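Peptidoglycan synthetase penicillin-binding protein 3 (Bifidobacterium adolescentis, PDB 4YE5) probably binds penicillin and, as a member of the transpeptidase family, probably cross-links peptide stems of peptidoglycan during cell-wall synthesis. Local coordinates at residues E340-V345 with A484-T489; M461-E466 with D560-N565; N473-V478 with G528-L533. All coordinates share one frame; numbering follows the deposited sequence.

Contact 1 of 3, residues E340-V345 with A484-T489; sequences EQSSNV and AAKSGT
Ser342 faces the edge strand 484-492 across a gap of 8.2 Å between its CA and that of Gly488, so the two backbones stay apart and only side chains and a water span the space. The arrangement fits the active-site cleft of penicillin-binding transpeptidases: Ser342-Ser343-Asn344 probably corresponds to the SxN motif and Lys486-Ser487-Gly488 to the KTG-type motif, both close to Ser287 and Lys290 of a probable SxxK motif. Residues 340-345 form the junction between two helices. Ser342 has positive phi and closes helix 335-340 in a Schellman motif, while Ser343 is the N-cap of the following helix, its OG bonded to Gly346 N and to Asp324. The CB of Ser342 points toward the strand.

Lys486 reaches across from the strand by folding rather than extending: chi2 (-62°) and chi3 (-75°) both bend the chain, bringing NZ to 2.9 Å from Ser342 OG. The angle there is poor for a hydrogen bond. Lys486 NZ is instead held by hydrogen bonds to Ser287 OG and to the carbonyl of Leu339, which fix it at the end of helix 335-340. Asn344 OD1 accepts a hydrogen bond from Lys290 NZ, so the three motifs are laced together through their polar ends. The remaining link between the two segments is a water molecule, 2.7 Å from Ser342 OG, that donates to the backbone O of Ser487 at 3.1 Å.

Contact 2 of 3, residues M461-E466 with D560-N565; sequences MLNAME and DAIPVN
Asn463 meets the chain at Asp560-Ile562 with both ends of its amide, joining helix 455-470 to the C-terminal tail. Its OD1 accepts from Ile562 N at 2.9 Å in a nearly straight bond (167°), and its ND2 donates to Asp560 O at 2.8 Å. That carbonyl oxygen lies almost in the amide plane of Asn463, although ND2 stands well above the carbonyl plane of Asp560. Two backbone groups on either side of Ala561 are thereby satisfied by one side chain, whose rotation they fix.

Waters complete the amide's surroundings. One accepts from ND2 and donates to Asp560 OD2; another is placed to donate to both Asn463 OD1, at 2.9 Å, and Ile562 O, though further acceptors compete for its protons. OD1 also takes a weak hydrogen bond from Arg558. Ile562 lays its CG1-CD1 arm against the amide, CD1 sitting 3.5 Å from Asn463 CG.

Beyond this surface contact, backbone hydrogen bonding joins Val564 to Thr334. Selenomethionine Met461, turned away from the tail, packs on helices 290-299, 335-340 and 408-419; Ala464 packs on helix 335-340, and the backbone of Met465 bonds to Ala485 of strand 484-492.

Contact 3 of 3, residues N473-V478 with G528-L533; sequences NTFVKV and GSFGGL
Phe475 and Phe530 bring two irregular loops together with their CA atoms 8.6 Å apart, the second loop being folded into a type I turn from Gly528 to Gly531 that is closed by Gly531 N to Gly528 O. The two aromatic side chains come from opposite loops and slide past one another. Their planes are close to parallel, at 14°, yet the centroids are 5.3 Å apart and the rings barely overlap, so few atoms meet: Phe475 CD2 lies 3.8 Å from Phe530 CD1, and Phe530 CE1 also reaches Phe475 CB. A chi1 of 67°, which sets CG of Phe475 between its own backbone N and carbonyl carbon, carries the ring toward 528-533.

Both loops belong to the transpeptidase domain. Residues 473-478 lead from helix 455-470 into strand 484-492, whereas the loop holding 528-533 leads from strand 517-524 into helix 535-549. Phe475 also touches Pro537 at the start of that helix, and Val476 packs on Pro537 and on Tyr506 of strand 501-510.

Leu533 crosses Phe475 at about a right angle and meets the ring at its edge, CB resting 3.8 Å from Phe475 CZ. Ser529 OG lies over the centre of the Phe530 ring, 3.5 Å above its plane. Within the first loop, Lys477 runs out extended and bends at chi4, so that NZ donates to Asn473 O at 2.8 Å, in the carbonyl plane.

Following the chain from the N terminus, 340-345 comes first, then 461-466, 473-478, 484-489, 528-533 and finally 560-565. Contact 1 closes its loop at strand 484-492; contact 2 opens before that point and closes only at the C-terminal tail, so these two cross. Contact 3 also crosses contact 1, but lies wholly within the span of contact 2. The strand is the common element: Ala485 N probably bonds to Met465 O on helix 455-470, and Ser487 and Thr489 pack against Leu533 and Gly532. Contacts 2 and 3 do not touch each other. Together they tie the helical region, the edge of the five-stranded sheet and the C-terminal tail.

Contact 1 of 3, residues E340-V345 with A484-T489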
ATOM      1  N   GLU A 340       9.398 -31.191   0.477  1.00 18.90           N
ATOM      2  CA  GLU A 340       8.702 -31.430  -0.780  1.00 23.93           C
ATOM      3  C   GLU A 340       7.359 -32.151  -0.574  1.00 25.64           C
ATOM      4  O   GLU A 340       6.361 -31.872  -1.258  1.00 20.47           O
ATOM      5  CB  GLU A 340       9.592 -32.267  -1.699  1.00 24.96           C
ATOM      6  CG  GLU A 340       8.931 -32.637  -2.997  1.00 26.26           C
ATOM      7  CD  GLU A 340       9.173 -34.082  -3.381  1.00 34.29           C
ATOM      8  OE1 GLU A 340       9.795 -34.828  -2.583  1.00 30.19           O
ATOM      9  OE2 GLU A 340       8.732 -34.470  -4.484  1.00 32.54           O
ATOM     10  N   GLN A 341       7.336 -33.071   0.380  1.00 19.75           N
ATOM     11  CA  GLN A 341       6.133 -33.863   0.641  1.00 24.29           C
ATOM     12  C   GLN A 341       5.244 -33.243   1.714  1.00 28.31           C
ATOM     13  O   GLN A 341       4.243 -33.833   2.095  1.00 21.81           O
ATOM     14  CB  GLN A 341       6.526 -35.281   1.049  1.00 22.12           C
ATOM     15  CG  GLN A 341       7.361 -36.001  -0.026  1.00 24.66           C
ATOM     16  CD  GLN A 341       6.489 -36.665  -1.082  1.00 28.13           C
ATOM     17  OE1 GLN A 341       5.261 -36.617  -1.004  1.00 28.65           O
ATOM     18  NE2 GLN A 341       7.119 -37.291  -2.065  1.00 32.45           N
ATOM     19  N   SER A 342       5.603 -32.054   2.196  1.00 22.18           N
ATOM     20  CA  SER A 342       4.812 -31.385   3.226  1.00 21.03           C
ATOM     21  C   SER A 342       4.583 -32.282   4.456  1.00 25.26           C
ATOM     22  O   SER A 342       3.503 -32.303   5.021  1.00 21.63           O
ATOM     23  CB  SER A 342       3.455 -30.929   2.665  1.00 25.71           C
ATOM     24  OG  SER A 342       3.623 -30.114   1.508  1.00 23.35           O
ATOM     25  N   SER A 343       5.599 -33.012   4.883  1.00 23.56           N
ATOM     26  CA  SER A 343       5.395 -33.957   5.978  1.00 21.90           C
ATOM     27  C   SER A 343       5.585 -33.325   7.354  1.00 24.15           C
ATOM     28  O   SER A 343       6.721 -33.097   7.801  1.00 23.67           O
ATOM     29  CB  SER A 343       6.311 -35.159   5.824  1.00 22.29           C
ATOM     30  OG  SER A 343       6.240 -36.008   6.965  1.00 24.54           O
ATOM     31  N   ASN A 344       4.462 -33.063   8.014  1.00 22.86           N
ATOM     32  CA  ASN A 344       4.443 -32.638   9.411  1.00 28.85           C
ATOM     33  C   ASN A 344       5.203 -33.616  10.271  1.00 23.37           C
ATOM     34  O   ASN A 344       5.966 -33.231  11.158  1.00 34.20           O
ATOM     35  CB  ASN A 344       3.004 -32.564   9.926  1.00 24.14           C
ATOM     36  CG  ASN A 344       2.149 -31.627   9.115  1.00 29.42           C
ATOM     37  OD1 ASN A 344       2.657 -30.712   8.473  1.00 26.03           O
ATOM     38  ND2 ASN A 344       0.839 -31.848   9.135  1.00 32.01           N
ATOM     39  N   VAL A 345       4.978 -34.898  10.010  1.00 24.97           N
ATOM     40  CA  VAL A 345       5.577 -35.948  10.815  1.00 26.12           C
ATOM     41  C   VAL A 345       7.100 -35.882  10.660  1.00 35.70           C
ATOM     42  O   VAL A 345       7.827 -35.888  11.647  1.00 27.00           O
ATOM     43  CB  VAL A 345       5.032 -37.344  10.443  1.00 29.95           C
ATOM     44  CG1 VAL A 345       5.849 -38.440  11.131  1.00 29.84           C
ATOM     45  CG2 VAL A 345       3.537 -37.460  10.816  1.00 27.73           C
ATOM     46  N   ALA A 484      10.960 -22.087  -7.691  1.00 17.32           N
ATOM     47  CA  ALA A 484      11.168 -22.646  -6.364  1.00 18.94           C
ATOM     48  C   ALA A 484       9.952 -22.190  -5.581  1.00 20.40           C
ATOM     49  O   ALA A 484       9.696 -20.986  -5.483  1.00 21.17           O
ATOM     50  CB  ALA A 484      12.425 -22.100  -5.731  1.00 14.04           C
ATOM     51  N   ALA A 485       9.202 -23.133  -5.028  1.00 16.67           N
ATOM     52  CA  ALA A 485       7.931 -22.749  -4.421  1.00 20.23           C
ATOM     53  C   ALA A 485       7.515 -23.674  -3.307  1.00 19.51           C
ATOM     54  O   ALA A 485       7.994 -24.796  -3.226  1.00 15.74           O
ATOM     55  CB  ALA A 485       6.840 -22.729  -5.503  1.00 14.05           C
ATOM     56  N   LYS A 486       6.581 -23.217  -2.481  1.00 13.10           N
ATOM     57  CA  LYS A 486       5.937 -24.083  -1.503  1.00 15.47           C
ATOM     58  C   LYS A 486       4.447 -23.809  -1.471  1.00 14.42           C
ATOM     59  O   LYS A 486       4.030 -22.664  -1.628  1.00 12.77           O
ATOM     60  CB  LYS A 486       6.512 -23.865  -0.086  1.00 15.17           C
ATOM     61  CG  LYS A 486       7.577 -24.889   0.329  1.00 20.78           C
ATOM     62  CD  LYS A 486       7.080 -26.343   0.386  1.00 14.47           C
ATOM     63  CE  LYS A 486       6.228 -26.574   1.620  1.00 19.34           C
ATOM     64  NZ  LYS A 486       5.385 -27.801   1.541  1.00 23.05           N
ATOM     65  N   SER A 487       3.655 -24.853  -1.229  1.00 15.14           N
ATOM     66  CA  SER A 487       2.214 -24.717  -1.028  1.00 14.08           C
ATOM     67  C   SER A 487       1.815 -24.971   0.420  1.00 19.22           C
ATOM     68  O   SER A 487       2.559 -25.609   1.174  1.00 15.41           O
ATOM     69  CB  SER A 487       1.476 -25.752  -1.870  1.00 15.98           C
ATOM     70  OG  SER A 487       1.842 -27.054  -1.442  1.00 18.79           O
ATOM     71  N   GLY A 488       0.618 -24.509   0.793  1.00 16.24           N
ATOM     72  CA  GLY A 488       0.057 -24.809   2.099  1.00 13.15           C
ATOM     73  C   GLY A 488      -1.461 -24.648   2.114  1.00 15.53           C
ATOM     74  O   GLY A 488      -2.041 -24.159   1.150  1.00 13.91           O
ATOM     75  N   THR A 489      -2.092 -25.078   3.201  1.00 16.01           N
ATOM     76  CA  THR A 489      -3.490 -24.778   3.484  1.00 18.20           C
ATOM     77  C   THR A 489      -3.570 -24.559   4.972  1.00 22.41           C
ATOM     78  O   THR A 489      -2.680 -24.991   5.719  1.00 21.00           O
ATOM     79  CB  THR A 489      -4.458 -25.941   3.130  1.00 23.56           C
ATOM     80  OG1 THR A 489      -4.138 -27.082   3.922  1.00 24.10           O
ATOM     81  CG2 THR A 489      -4.362 -26.318   1.646  1.00 22.86           C
TER
HETATM   82  O   HOH W   1       1.486 -28.534   1.574  1.00 24.43           O

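Contact 2 of 3, residues M461-E466 with D560-N565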
HETATM    1  N   MSE A 461      18.080 -24.457   0.621  1.00 22.33           N
HETATM    2  CA  MSE A 461      16.628 -24.340   0.774  1.00 19.45           C
HETATM    3  C   MSE A 461      15.954 -23.978  -0.564  1.00 18.27           C
HETATM    4  O   MSE A 461      14.868 -24.440  -0.872  1.00 17.35           O
HETATM    5  CB  MSE A 461      16.283 -23.291   1.836  1.00 20.28           C
HETATM    6  CG  MSE A 461      16.609 -23.703   3.266  1.00 17.59           C
HETATM    7 SE   MSE A 461      15.739 -25.366   3.730  0.60 22.23          SE
HETATM    8  CE  MSE A 461      13.895 -24.853   3.458  1.00 17.45           C
ATOM      9  N   LEU A 462      16.606 -23.144  -1.359  1.00 18.42           N
ATOM     10  CA  LEU A 462      16.093 -22.802  -2.682  1.00 16.21           C
ATOM     11  C   LEU A 462      16.030 -24.064  -3.551  1.00 17.96           C
ATOM     12  O   LEU A 462      15.055 -24.302  -4.278  1.00 19.68           O
ATOM     13  CB  LEU A 462      17.030 -21.770  -3.330  1.00 22.62           C
ATOM     14  CG  LEU A 462      16.600 -21.078  -4.616  1.00 28.77           C
ATOM     15  CD1 LEU A 462      15.336 -20.272  -4.394  1.00 23.62           C
ATOM     16  CD2 LEU A 462      17.718 -20.158  -5.099  1.00 35.15           C
ATOM     17  N   ASN A 463      17.091 -24.862  -3.470  1.00 21.50           N
ATOM     18  CA  ASN A 463      17.171 -26.151  -4.144  1.00 18.73           C
ATOM     19  C   ASN A 463      16.021 -27.089  -3.694  1.00 18.21           C
ATOM     20  O   ASN A 463      15.356 -27.715  -4.516  1.00 18.23           O
ATOM     21  CB  ASN A 463      18.547 -26.764  -3.862  1.00 23.02           C
ATOM     22  CG  ASN A 463      18.824 -28.027  -4.674  1.00 27.52           C
ATOM     23  OD1 ASN A 463      18.007 -28.944  -4.727  1.00 27.44           O
ATOM     24  ND2 ASN A 463      19.999 -28.080  -5.294  1.00 25.93           N
ATOM     25  N   ALA A 464      15.775 -27.168  -2.392  1.00 23.94           N
ATOM     26  CA  ALA A 464      14.674 -28.003  -1.881  1.00 23.13           C
ATOM     27  C   ALA A 464      13.309 -27.442  -2.294  1.00 20.95           C
ATOM     28  O   ALA A 464      12.371 -28.208  -2.567  1.00 20.21           O
ATOM     29  CB  ALA A 464      14.764 -28.146  -0.355  1.00 18.29           C
HETATM   30  N   MSE A 465      13.192 -26.113  -2.348  1.00 15.83           N
HETATM   31  CA  MSE A 465      11.960 -25.476  -2.827  1.00 20.00           C
HETATM   32  C   MSE A 465      11.721 -25.701  -4.323  1.00 17.03           C
HETATM   33  O   MSE A 465      10.578 -25.790  -4.777  1.00 16.14           O
HETATM   34  CB  MSE A 465      11.910 -23.970  -2.504  1.00 18.29           C
HETATM   35  CG  MSE A 465      11.801 -23.661  -1.016  1.00 14.66           C
HETATM   36 SE   MSE A 465      11.642 -21.751  -0.717  0.55 14.33          SE
HETATM   37  CE  MSE A 465       9.874 -21.483  -1.558  1.00 12.28           C
ATOM     38  N   GLU A 466      12.798 -25.795  -5.087  1.00 16.83           N
ATOM     39  CA  GLU A 466      12.657 -26.123  -6.487  1.00 18.01           C
ATOM     40  C   GLU A 466      12.156 -27.570  -6.640  1.00 20.21           C
ATOM     41  O   GLU A 466      11.304 -27.853  -7.494  1.00 17.35           O
ATOM     42  CB  GLU A 466      13.968 -25.877  -7.265  1.00 18.48           C
ATOM     43  CG  GLU A 466      13.896 -26.395  -8.694  1.00 25.59           C
ATOM     44  CD  GLU A 466      14.886 -25.732  -9.649  1.00 30.39           C
ATOM     45  OE1 GLU A 466      15.806 -25.025  -9.185  1.00 29.05           O
ATOM     46  OE2 GLU A 466      14.729 -25.926 -10.873  1.00 29.95           O
ATOM     47  N   ASP A 560      21.774 -29.699 -10.398  1.00 33.55           N
ATOM     48  CA  ASP A 560      22.297 -29.942  -9.055  1.00 38.24           C
ATOM     49  C   ASP A 560      21.230 -30.314  -8.016  1.00 34.21           C
ATOM     50  O   ASP A 560      21.378 -29.989  -6.838  1.00 26.52           O
ATOM     51  CB  ASP A 560      23.095 -28.721  -8.575  1.00 42.09           C
ATOM     52  CG  ASP A 560      22.237 -27.456  -8.460  1.00 47.64           C
ATOM     53  OD1 ASP A 560      21.067 -27.452  -8.922  1.00 40.13           O
ATOM     54  OD2 ASP A 560      22.752 -26.450  -7.917  1.00 48.99           O
ATOM     55  N   ALA A 561      20.172 -30.999  -8.443  1.00 31.56           N
ATOM     56  CA  ALA A 561      19.055 -31.277  -7.539  1.00 34.65           C
ATOM     57  C   ALA A 561      19.520 -32.054  -6.313  1.00 35.16           C
ATOM     58  O   ALA A 561      20.234 -33.029  -6.438  1.00 30.79           O
ATOM     59  CB  ALA A 561      17.947 -32.053  -8.266  1.00 32.00           C
ATOM     60  N   ILE A 562      19.127 -31.614  -5.127  1.00 28.29           N
ATOM     61  CA  ILE A 562      19.429 -32.379  -3.930  1.00 29.51           C
ATOM     62  C   ILE A 562      18.362 -33.466  -3.833  1.00 33.17           C
ATOM     63  O   ILE A 562      17.185 -33.180  -3.989  1.00 26.05           O
ATOM     64  CB  ILE A 562      19.451 -31.474  -2.678  1.00 28.07           C
ATOM     65  CG1 ILE A 562      20.628 -30.488  -2.772  1.00 35.49           C
ATOM     66  CG2 ILE A 562      19.563 -32.303  -1.394  1.00 24.35           C
ATOM     67  CD1 ILE A 562      20.511 -29.296  -1.843  1.00 32.21           C
ATOM     68  N   PRO A 563      18.780 -34.728  -3.629  1.00 33.66           N
ATOM     69  CA  PRO A 563      17.820 -35.843  -3.597  1.00 30.08           C
ATOM     70  C   PRO A 563      16.729 -35.677  -2.546  1.00 31.34           C
ATOM     71  O   PRO A 563      16.987 -35.215  -1.424  1.00 24.98           O
ATOM     72  CB  PRO A 563      18.702 -37.076  -3.287  1.00 36.30           C
ATOM     73  CG  PRO A 563      20.045 -36.515  -2.862  1.00 40.53           C
ATOM     74  CD  PRO A 563      20.176 -35.191  -3.552  1.00 37.99           C
ATOM     75  N   VAL A 564      15.510 -36.050  -2.918  1.00 24.86           N
ATOM     76  CA  VAL A 564      14.358 -35.937  -2.020  1.00 24.68           C
ATOM     77  C   VAL A 564      14.015 -37.283  -1.371  1.00 26.66           C
ATOM     78  O   VAL A 564      13.209 -37.366  -0.438  1.00 26.76           O
ATOM     79  CB  VAL A 564      13.125 -35.404  -2.778  1.00 30.26           C
ATOM     80  CG1 VAL A 564      13.220 -33.892  -2.948  1.00 25.62           C
ATOM     81  CG2 VAL A 564      12.995 -36.111  -4.156  1.00 26.81           C
ATOM     82  N   ASN A 565      14.615 -38.346  -1.879  1.00 28.52           N
ATOM     83  CA  ASN A 565      14.452 -39.653  -1.243  1.00 33.03           C
ATOM     84  C   ASN A 565      15.750 -40.437  -1.237  1.00 34.09           C
ATOM     85  O   ASN A 565      16.766 -39.966  -1.747  1.00 33.97           O
ATOM     86  CB  ASN A 565      13.328 -40.455  -1.906  1.00 38.98           C
ATOM     87  CG  ASN A 565      13.406 -40.426  -3.418  1.00 47.03           C
ATOM     88  OD1 ASN A 565      14.466 -40.662  -3.996  1.00 49.12           O
ATOM     89  ND2 ASN A 565      12.283 -40.123  -4.069  1.00 42.10           N
TER
HETATM   90  O   HOH W   2      15.998 -30.738  -3.661  1.00 23.91           O
HETATM   91  O   HOH W   3      21.814 -25.579  -5.107  1.00 38.63           O

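Contact 3 of 3, residues N473-V478 with G528-L533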
ATOM      1  N   ASN A 473       4.430 -29.997 -10.896  1.00 17.14           N
ATOM      2  CA  ASN A 473       4.633 -29.486 -12.243  1.00 21.80           C
ATOM      3  C   ASN A 473       3.708 -30.094 -13.294  1.00 24.92           C
ATOM      4  O   ASN A 473       3.770 -29.705 -14.456  1.00 26.12           O
ATOM      5  CB  ASN A 473       6.120 -29.529 -12.684  1.00 19.72           C
ATOM      6  CG  ASN A 473       6.636 -30.934 -12.902  1.00 26.66           C
ATOM      7  OD1 ASN A 473       5.904 -31.902 -12.770  1.00 29.17           O
ATOM      8  ND2 ASN A 473       7.926 -31.049 -13.247  1.00 29.88           N
ATOM      9  N   THR A 474       2.854 -31.042 -12.897  1.00 25.30           N
ATOM     10  CA  THR A 474       1.830 -31.545 -13.817  1.00 26.88           C
ATOM     11  C   THR A 474       0.731 -30.496 -14.045  1.00 24.04           C
ATOM     12  O   THR A 474       0.015 -30.557 -15.046  1.00 24.79           O
ATOM     13  CB  THR A 474       1.184 -32.871 -13.333  1.00 23.86           C
ATOM     14  OG1 THR A 474       0.774 -32.716 -11.972  1.00 23.44           O
ATOM     15  CG2 THR A 474       2.183 -34.042 -13.424  1.00 26.87           C
ATOM     16  N   PHE A 475       0.588 -29.542 -13.119  1.00 20.82           N
ATOM     17  CA  PHE A 475      -0.447 -28.507 -13.249  1.00 18.85           C
ATOM     18  C   PHE A 475       0.016 -27.080 -12.897  1.00 21.48           C
ATOM     19  O   PHE A 475      -0.752 -26.118 -13.040  1.00 19.78           O
ATOM     20  CB  PHE A 475      -1.728 -28.883 -12.473  1.00 18.40           C
ATOM     21  CG  PHE A 475      -1.558 -28.898 -10.980  1.00 17.22           C
ATOM     22  CD1 PHE A 475      -0.940 -29.977 -10.341  1.00 16.71           C
ATOM     23  CD2 PHE A 475      -2.010 -27.841 -10.213  1.00 19.60           C
ATOM     24  CE1 PHE A 475      -0.780 -29.978  -8.963  1.00 17.13           C
ATOM     25  CE2 PHE A 475      -1.852 -27.837  -8.839  1.00 19.26           C
ATOM     26  CZ  PHE A 475      -1.232 -28.890  -8.212  1.00 16.02           C
ATOM     27  N   VAL A 476       1.260 -26.935 -12.437  1.00 20.96           N
ATOM     28  CA  VAL A 476       1.793 -25.592 -12.134  1.00 20.06           C
ATOM     29  C   VAL A 476       3.085 -25.414 -12.942  1.00 20.63           C
ATOM     30  O   VAL A 476       4.096 -26.051 -12.656  1.00 18.24           O
ATOM     31  CB  VAL A 476       2.072 -25.379 -10.624  1.00 18.83           C
ATOM     32  CG1 VAL A 476       2.509 -23.910 -10.347  1.00 13.31           C
ATOM     33  CG2 VAL A 476       0.854 -25.740  -9.775  1.00 16.37           C
ATOM     34  N   LYS A 477       3.038 -24.566 -13.963  1.00 20.03           N
ATOM     35  CA  LYS A 477       4.123 -24.473 -14.937  1.00 20.30           C
ATOM     36  C   LYS A 477       4.225 -23.051 -15.446  1.00 22.79           C
ATOM     37  O   LYS A 477       3.210 -22.421 -15.688  1.00 17.61           O
ATOM     38  CB  LYS A 477       3.834 -25.336 -16.180  1.00 28.92           C
ATOM     39  CG  LYS A 477       4.072 -26.836 -16.077  1.00 37.17           C
ATOM     40  CD  LYS A 477       4.000 -27.462 -17.485  1.00 41.38           C
ATOM     41  CE  LYS A 477       3.797 -29.007 -17.472  1.00 40.45           C
ATOM     42  NZ  LYS A 477       2.454 -29.441 -16.889  1.00 27.66           N
ATOM     43  N   VAL A 478       5.449 -22.566 -15.647  1.00 18.77           N
ATOM     44  CA  VAL A 478       5.662 -21.374 -16.450  1.00 18.74           C
ATOM     45  C   VAL A 478       6.696 -21.786 -17.484  1.00 22.91           C
ATOM     46  O   VAL A 478       7.873 -21.970 -17.154  1.00 24.61           O
ATOM     47  CB  VAL A 478       6.171 -20.154 -15.640  1.00 22.66           C
ATOM     48  CG1 VAL A 478       6.421 -18.963 -16.592  1.00 26.03           C
ATOM     49  CG2 VAL A 478       5.165 -19.737 -14.587  1.00 22.25           C
ATOM     50  N   GLY A 528     -13.182 -26.390  -7.474  1.00 23.12           N
ATOM     51  CA  GLY A 528     -12.709 -26.836  -8.775  1.00 26.97           C
ATOM     52  C   GLY A 528     -11.663 -27.934  -8.710  1.00 26.37           C
ATOM     53  O   GLY A 528     -11.417 -28.508  -7.661  1.00 21.67           O
ATOM     54  N   SER A 529     -11.032 -28.224  -9.838  1.00 19.14           N
ATOM     55  CA  SER A 529     -10.282 -29.466  -9.970  1.00 23.96           C
ATOM     56  C   SER A 529      -8.985 -29.463  -9.175  1.00 22.75           C
ATOM     57  O   SER A 529      -8.412 -30.534  -8.956  1.00 20.80           O
ATOM     58  CB  SER A 529      -9.993 -29.764 -11.437  1.00 23.28           C
ATOM     59  OG  SER A 529      -9.169 -28.747 -11.981  1.00 29.95           O
ATOM     60  N   PHE A 530      -8.527 -28.282  -8.739  1.00 17.02           N
ATOM     61  CA  PHE A 530      -7.253 -28.188  -8.014  1.00 16.24           C
ATOM     62  C   PHE A 530      -7.434 -28.116  -6.509  1.00 22.02           C
ATOM     63  O   PHE A 530      -6.463 -28.210  -5.765  1.00 22.55           O
ATOM     64  CB  PHE A 530      -6.371 -27.024  -8.547  1.00 15.23           C
ATOM     65  CG  PHE A 530      -6.186 -27.055 -10.046  1.00 17.99           C
ATOM     66  CD1 PHE A 530      -5.731 -28.218 -10.670  1.00 18.40           C
ATOM     67  CD2 PHE A 530      -6.512 -25.952 -10.835  1.00 19.87           C
ATOM     68  CE1 PHE A 530      -5.560 -28.280 -12.069  1.00 24.91           C
ATOM     69  CE2 PHE A 530      -6.342 -25.995 -12.245  1.00 19.18           C
ATOM     70  CZ  PHE A 530      -5.872 -27.167 -12.858  1.00 22.20           C
ATOM     71  N   GLY A 531      -8.677 -27.974  -6.062  1.00 21.17           N
ATOM     72  CA  GLY A 531      -8.970 -27.996  -4.633  1.00 21.76           C
ATOM     73  C   GLY A 531      -8.043 -27.094  -3.832  1.00 24.28           C
ATOM     74  O   GLY A 531      -7.869 -25.923  -4.153  1.00 20.46           O
ATOM     75  N   GLY A 532      -7.384 -27.652  -2.825  1.00 18.42           N
ATOM     76  CA  GLY A 532      -6.573 -26.840  -1.938  1.00 17.80           C
ATOM     77  C   GLY A 532      -5.241 -26.396  -2.514  1.00 17.06           C
ATOM     78  O   GLY A 532      -4.497 -25.660  -1.853  1.00 17.39           O
ATOM     79  N   LEU A 533      -4.942 -26.814  -3.744  1.00 17.86           N
ATOM     80  CA  LEU A 533      -3.720 -26.379  -4.443  1.00 15.66           C
ATOM     81  C   LEU A 533      -3.981 -25.309  -5.514  1.00 14.33           C
ATOM     82  O   LEU A 533      -3.107 -24.974  -6.312  1.00 15.78           O
ATOM     83  CB  LEU A 533      -3.021 -27.597  -5.071  1.00 18.72           C
ATOM     84  CG  LEU A 533      -2.294 -28.417  -3.995  1.00 25.38           C
ATOM     85  CD1 LEU A 533      -2.143 -29.848  -4.418  1.00 32.72           C
ATOM     86  CD2 LEU A 533      -0.922 -27.790  -3.689  1.00 25.12           C
TER